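Local atomic coordinates of chitinase (Chromobacterium violaceum, PDB entry 4TXG), a protein that probably hydrolyses the glycosidic bonds of chitin, as a family 18 glycoside hydrolase that also carries a carbohydrate-binding module. Residues A219-L227 and N234-K242. Numbering follows the deposited sequence.
With CS (cesium ion), chain E.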
ATOM      1  N   ALA A 219      17.140 -28.648  -6.661  1.00 25.28           N
ATOM      2  CA  ALA A 219      17.348 -28.916  -5.244  1.00 27.89           C
ATOM      3  C   ALA A 219      16.592 -27.915  -4.384  1.00 24.52           C
ATOM      4  O   ALA A 219      16.669 -26.705  -4.607  1.00 23.96           O
ATOM      5  CB  ALA A 219      18.830 -28.888  -4.911  1.00 31.03           C
ATOM      6  N   GLY A 220      15.845 -28.429  -3.412  1.00 21.24           N
ATOM      7  CA  GLY A 220      15.057 -27.587  -2.533  1.00 18.24           C
ATOM      8  C   GLY A 220      13.636 -27.357  -3.014  1.00 15.32           C
ATOM      9  O   GLY A 220      12.813 -26.817  -2.273  1.00 17.54           O
ATOM     10  N   ALA A 221      13.338 -27.763  -4.246  1.00 12.21           N
ATOM     11  CA  ALA A 221      12.006 -27.524  -4.814  1.00 12.76           C
ATOM     12  C   ALA A 221      11.174 -28.804  -4.911  1.00 13.14           C
ATOM     13  O   ALA A 221      10.171 -28.843  -5.625  1.00 12.32           O
ATOM     14  CB  ALA A 221      12.124 -26.874  -6.189  1.00 15.21           C
ATOM     15  N   GLU A 222      11.601 -29.843  -4.199  1.00 12.43           N
ATOM     16  CA  GLU A 222      10.918 -31.132  -4.237  1.00 13.18           C
ATOM     17  C   GLU A 222       9.511 -31.036  -3.648  1.00 12.21           C
ATOM     18  O   GLU A 222       9.293 -30.366  -2.634  1.00 14.79           O
ATOM     19  CB  GLU A 222      11.727 -32.202  -3.489  1.00 15.54           C
ATOM     20  CG  GLU A 222      13.129 -32.450  -4.052  1.00 19.62           C
ATOM     21  CD  GLU A 222      14.193 -31.510  -3.482  1.00 23.62           C
ATOM     22  OE1 GLU A 222      13.853 -30.593  -2.700  1.00 22.15           O
ATOM     23  OE2 GLU A 222      15.381 -31.694  -3.815  1.00 24.35           O
ATOM     24  N   MET A 223       8.571 -31.721  -4.290  1.00 10.85           N
ATOM     25  CA  MET A 223       7.172 -31.704  -3.869  1.00 10.40           C
ATOM     26  C   MET A 223       6.946 -32.614  -2.672  1.00 11.15           C
ATOM     27  O   MET A 223       7.533 -33.690  -2.580  1.00 14.23           O
ATOM     28  CB  MET A 223       6.261 -32.131  -5.027  1.00 11.14           C
ATOM     29  CG  MET A 223       6.238 -31.140  -6.188  1.00 11.33           C
ATOM     30  SD  MET A 223       5.405 -29.605  -5.744  1.00 16.51           S
ATOM     31  CE  MET A 223       6.638 -28.379  -6.190  1.00 11.89           C
ATOM     32  N   ASP A 224       6.109 -32.158  -1.749  1.00 11.44           N
ATOM     33  CA  ASP A 224       5.606 -32.991  -0.659  1.00 10.35           C
ATOM     34  C   ASP A 224       4.439 -33.806  -1.209  1.00 10.13           C
ATOM     35  O   ASP A 224       3.395 -33.252  -1.545  1.00  9.88           O
ATOM     36  CB  ASP A 224       5.167 -32.110   0.523  1.00 10.61           C
ATOM     37  CG  ASP A 224       4.575 -32.901   1.694  1.00 11.28           C
ATOM     38  OD1 ASP A 224       4.305 -34.114   1.575  1.00 10.17           O
ATOM     39  OD2 ASP A 224       4.365 -32.280   2.760  1.00 12.83           O
ATOM     40  N   ALA A 225       4.621 -35.121  -1.292  1.00 10.53           N
ATOM     41  CA  ALA A 225       3.595 -35.987  -1.866  1.00 10.76           C
ATOM     42  C   ALA A 225       2.321 -36.049  -1.026  1.00 10.65           C
ATOM     43  O   ALA A 225       1.293 -36.542  -1.501  1.00 10.84           O
ATOM     44  CB  ALA A 225       4.151 -37.399  -2.063  1.00 11.29           C
ATOM     45  N   SER A 226       2.390 -35.579   0.220  1.00 10.45           N
ATOM     46  CA  SER A 226       1.258 -35.695   1.139  1.00 10.48           C
ATOM     47  C   SER A 226       0.291 -34.511   1.046  1.00 10.10           C
ATOM     48  O   SER A 226      -0.736 -34.489   1.729  1.00 10.45           O
ATOM     49  CB  SER A 226       1.760 -35.856   2.587  1.00 10.61           C
ATOM     50  OG  SER A 226       2.105 -34.598   3.171  1.00 10.28           O
ATOM     51  N   LEU A 227       0.597 -33.534   0.199  1.00  9.77           N
ATOM     52  CA  LEU A 227      -0.327 -32.420  -0.022  1.00 10.73           C
ATOM     53  C   LEU A 227      -1.116 -32.637  -1.304  1.00  9.56           C
ATOM     54  O   LEU A 227      -0.558 -33.097  -2.296  1.00 11.57           O
ATOM     55  CB  LEU A 227       0.430 -31.092  -0.102  1.00  9.05           C
ATOM     56  CG  LEU A 227       1.283 -30.774   1.129  1.00  9.92           C
ATOM     57  CD1 LEU A 227       2.099 -29.507   0.903  1.00  9.02           C
ATOM     58  CD2 LEU A 227       0.380 -30.634   2.340  1.00 12.17           C
ATOM     59  N   ASN A 234       2.574 -25.885  -2.762  1.00  8.17           N
ATOM     60  CA  ASN A 234       3.167 -27.040  -2.089  1.00  8.42           C
ATOM     61  C   ASN A 234       4.467 -26.633  -1.370  1.00 10.35           C
ATOM     62  O   ASN A 234       4.673 -26.948  -0.190  1.00  8.94           O
ATOM     63  CB  ASN A 234       3.422 -28.159  -3.111  1.00  8.77           C
ATOM     64  CG  ASN A 234       3.878 -29.460  -2.469  1.00  9.73           C
ATOM     65  OD1 ASN A 234       4.949 -29.523  -1.859  1.00  9.49           O
ATOM     66  ND2 ASN A 234       3.082 -30.513  -2.633  1.00  9.21           N
ATOM     67  N   LEU A 235       5.336 -25.920  -2.077  1.00 10.09           N
ATOM     68  CA  LEU A 235       6.585 -25.456  -1.480  1.00  8.90           C
ATOM     69  C   LEU A 235       6.333 -24.452  -0.343  1.00  8.91           C
ATOM     70  O   LEU A 235       6.994 -24.519   0.690  1.00 10.47           O
ATOM     71  CB  LEU A 235       7.496 -24.845  -2.555  1.00 11.68           C
ATOM     72  CG  LEU A 235       8.061 -25.882  -3.541  1.00 12.51           C
ATOM     73  CD1 LEU A 235       8.956 -25.250  -4.602  1.00 14.18           C
ATOM     74  CD2 LEU A 235       8.832 -26.958  -2.775  1.00 14.50           C
ATOM     75  N   LEU A 236       5.374 -23.543  -0.510  1.00  8.33           N
ATOM     76  CA  LEU A 236       5.068 -22.597   0.572  1.00  8.19           C
ATOM     77  C   LEU A 236       4.674 -23.343   1.845  1.00  9.61           C
ATOM     78  O   LEU A 236       5.161 -23.039   2.938  1.00  9.55           O
ATOM     79  CB  LEU A 236       3.949 -21.626   0.162  1.00  9.29           C
ATOM     80  CG  LEU A 236       4.294 -20.601  -0.922  1.00  9.27           C
ATOM     81  CD1 LEU A 236       3.044 -19.783  -1.251  1.00 11.61           C
ATOM     82  CD2 LEU A 236       5.423 -19.690  -0.482  1.00  8.35           C
ATOM     83  N   THR A 237       3.819 -24.348   1.698  1.00  8.17           N
ATOM     84  CA  THR A 237       3.366 -25.119   2.857  1.00  9.04           C
ATOM     85  C   THR A 237       4.531 -25.822   3.537  1.00  9.51           C
ATOM     86  O   THR A 237       4.646 -25.831   4.770  1.00  8.99           O
ATOM     87  CB  THR A 237       2.299 -26.142   2.442  1.00  8.31           C
ATOM     88  OG1 THR A 237       1.165 -25.438   1.916  1.00  8.39           O
ATOM     89  CG2 THR A 237       1.852 -26.979   3.644  1.00  9.49           C
ATOM     90  N   GLN A 238       5.409 -26.401   2.726  1.00  8.89           N
ATOM     91  CA  GLN A 238       6.585 -27.092   3.260  1.00 10.08           C
ATOM     92  C   GLN A 238       7.542 -26.184   4.029  1.00 10.27           C
ATOM     93  O   GLN A 238       8.009 -26.527   5.116  1.00 10.37           O
ATOM     94  CB  GLN A 238       7.350 -27.751   2.129  1.00  9.89           C
ATOM     95  CG  GLN A 238       6.725 -29.012   1.606  1.00 12.28           C
ATOM     96  CD  GLN A 238       7.655 -29.693   0.645  1.00 13.09           C
ATOM     97  OE1 GLN A 238       8.556 -30.416   1.061  1.00 17.49           O
ATOM     98  NE2 GLN A 238       7.476 -29.435  -0.648  1.00  9.71           N
ATOM     99  N   TYR A 239       7.867 -25.037   3.447  1.00 10.98           N
ATOM    100  CA  TYR A 239       8.856 -24.163   4.070  1.00  9.88           C
ATOM    101  C   TYR A 239       8.306 -23.515   5.330  1.00 11.06           C
ATOM    102  O   TYR A 239       9.058 -23.246   6.263  1.00 12.92           O
ATOM    103  CB  TYR A 239       9.356 -23.108   3.080  1.00 11.09           C
ATOM    104  CG  TYR A 239      10.465 -23.644   2.210  1.00 13.69           C
ATOM    105  CD1 TYR A 239      10.184 -24.354   1.057  1.00 16.04           C
ATOM    106  CD2 TYR A 239      11.797 -23.476   2.569  1.00 18.27           C
ATOM    107  CE1 TYR A 239      11.204 -24.877   0.272  1.00 19.33           C
ATOM    108  CE2 TYR A 239      12.821 -23.991   1.791  1.00 22.05           C
ATOM    109  CZ  TYR A 239      12.519 -24.691   0.645  1.00 21.14           C
ATOM    110  OH  TYR A 239      13.539 -25.208  -0.129  1.00 20.57           O
ATOM    111  N   LYS A 240       6.997 -23.288   5.379  1.00 10.63           N
ATOM    112  CA  LYS A 240       6.404 -22.729   6.589  1.00 12.50           C
ATOM    113  C   LYS A 240       6.590 -23.650   7.790  1.00 14.99           C
ATOM    114  O   LYS A 240       6.624 -23.181   8.924  1.00 14.31           O
ATOM    115  CB  LYS A 240       4.918 -22.424   6.382  1.00 11.40           C
ATOM    116  CG  LYS A 240       4.692 -21.192   5.535  1.00 12.27           C
ATOM    117  CD  LYS A 240       3.483 -20.404   5.991  1.00 24.45           C
ATOM    118  CE  LYS A 240       2.204 -21.133   5.724  1.00 22.97           C
ATOM    119  NZ  LYS A 240       1.030 -20.305   6.146  1.00 19.02           N
ATOM    120  N   ARG A 241       6.728 -24.955   7.550  1.00 12.88           N
ATOM    121  CA  ARG A 241       6.976 -25.882   8.652  1.00 11.80           C
ATOM    122  C   ARG A 241       8.343 -25.647   9.281  1.00 15.11           C
ATOM    123  O   ARG A 241       8.524 -25.810  10.494  1.00 15.83           O
ATOM    124  CB  ARG A 241       6.876 -27.333   8.175  1.00 11.62           C
ATOM    125  CG  ARG A 241       5.539 -27.679   7.560  1.00 10.12           C
ATOM    126  CD  ARG A 241       5.559 -29.123   7.113  1.00 12.11           C
ATOM    127  NE  ARG A 241       4.339 -29.514   6.424  1.00 14.73           N
ATOM    128  CZ  ARG A 241       4.327 -30.356   5.399  1.00 14.99           C
ATOM    129  NH1 ARG A 241       5.470 -30.864   4.956  1.00 13.72           N
ATOM    130  NH2 ARG A 241       3.184 -30.680   4.818  1.00 11.86           N
ATOM    131  N   LYS A 242       9.304 -25.254   8.452  1.00 13.78           N
ATOM    132  CA  LYS A 242      10.652 -24.977   8.926  1.00 18.52           C
ATOM    133  C   LYS A 242      10.733 -23.580   9.546  1.00 19.40           C
ATOM    134  O   LYS A 242      11.551 -23.327  10.431  1.00 20.75           O
ATOM    135  CB  LYS A 242      11.651 -25.131   7.773  1.00 25.30           C
ATOM    136  CG  LYS A 242      13.094 -24.784   8.114  1.00 35.19           C
ATOM    137  CD  LYS A 242      13.665 -25.675   9.201  1.00 48.03           C
ATOM    138  CE  LYS A 242      15.139 -25.367   9.418  1.00 53.99           C
ATOM    139  NZ  LYS A 242      15.876 -25.347   8.120  1.00 54.04           N
TER
HETATM  140 CS    CS E 804       9.710 -33.012   0.251  1.00 94.38          CS
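Asn234 and Gln238, one helical turn apart, reach from the helix to the backbone of Glu222 and Asp224 and illustrate how carboxamides can hold a loop that lacks regular structure. The fold is the TIM barrel of family 18 chitinases; here the loop after strand 199-200 folds back along helix 231-242, at the periphery of the molecule. Asn234 bonds both ways with one residue: its OD1 accepts Asp224 N at 2.9 Å, and its ND2 donates to Asp224 O at 3.0 Å. Its CG lies anti to the backbone N (chi1 -173°), which carries the amide toward the loop, and ND2 also bonds to Tyr229 O. Gln238 NE2 meets Glu222 O almost straight, 2.8 Å away and in the carbonyl plane, while its OE1 binds a cesium ion at 3.0 Å. From the next residue, Tyr239 OH donates to Gly220 O, which lies at the ring edge; Trp180 stacks on the same ring.

Van der Waals contacts fill in between these bonds. The Leu235 methyls lie against Ala221 and the Glu222 carbonyl, and Met223, its chain bent at both chi2 and chi3, sets SD 3.6 Å from Asn234 CB and CE beside Leu235 CG. Closer to the helix start in sequence, Leu227 CD1 and Thr237 CG2 meet tip to tip.

The Asp224 carboxylate divides its oxygens between a turn and a salt bridge. Asp224 OD1 closes an Asx turn by accepting Ser226 N from above the carboxylate plane, and takes Ser226 OG from that same face. The salt bridge is made by the extended Arg241, whose guanidinium plane is turned 74° from the carboxylate. Arg241 NH1 and NH2 both converge end-on upon Asp224 OD2, at 2.8 and 2.9 Å.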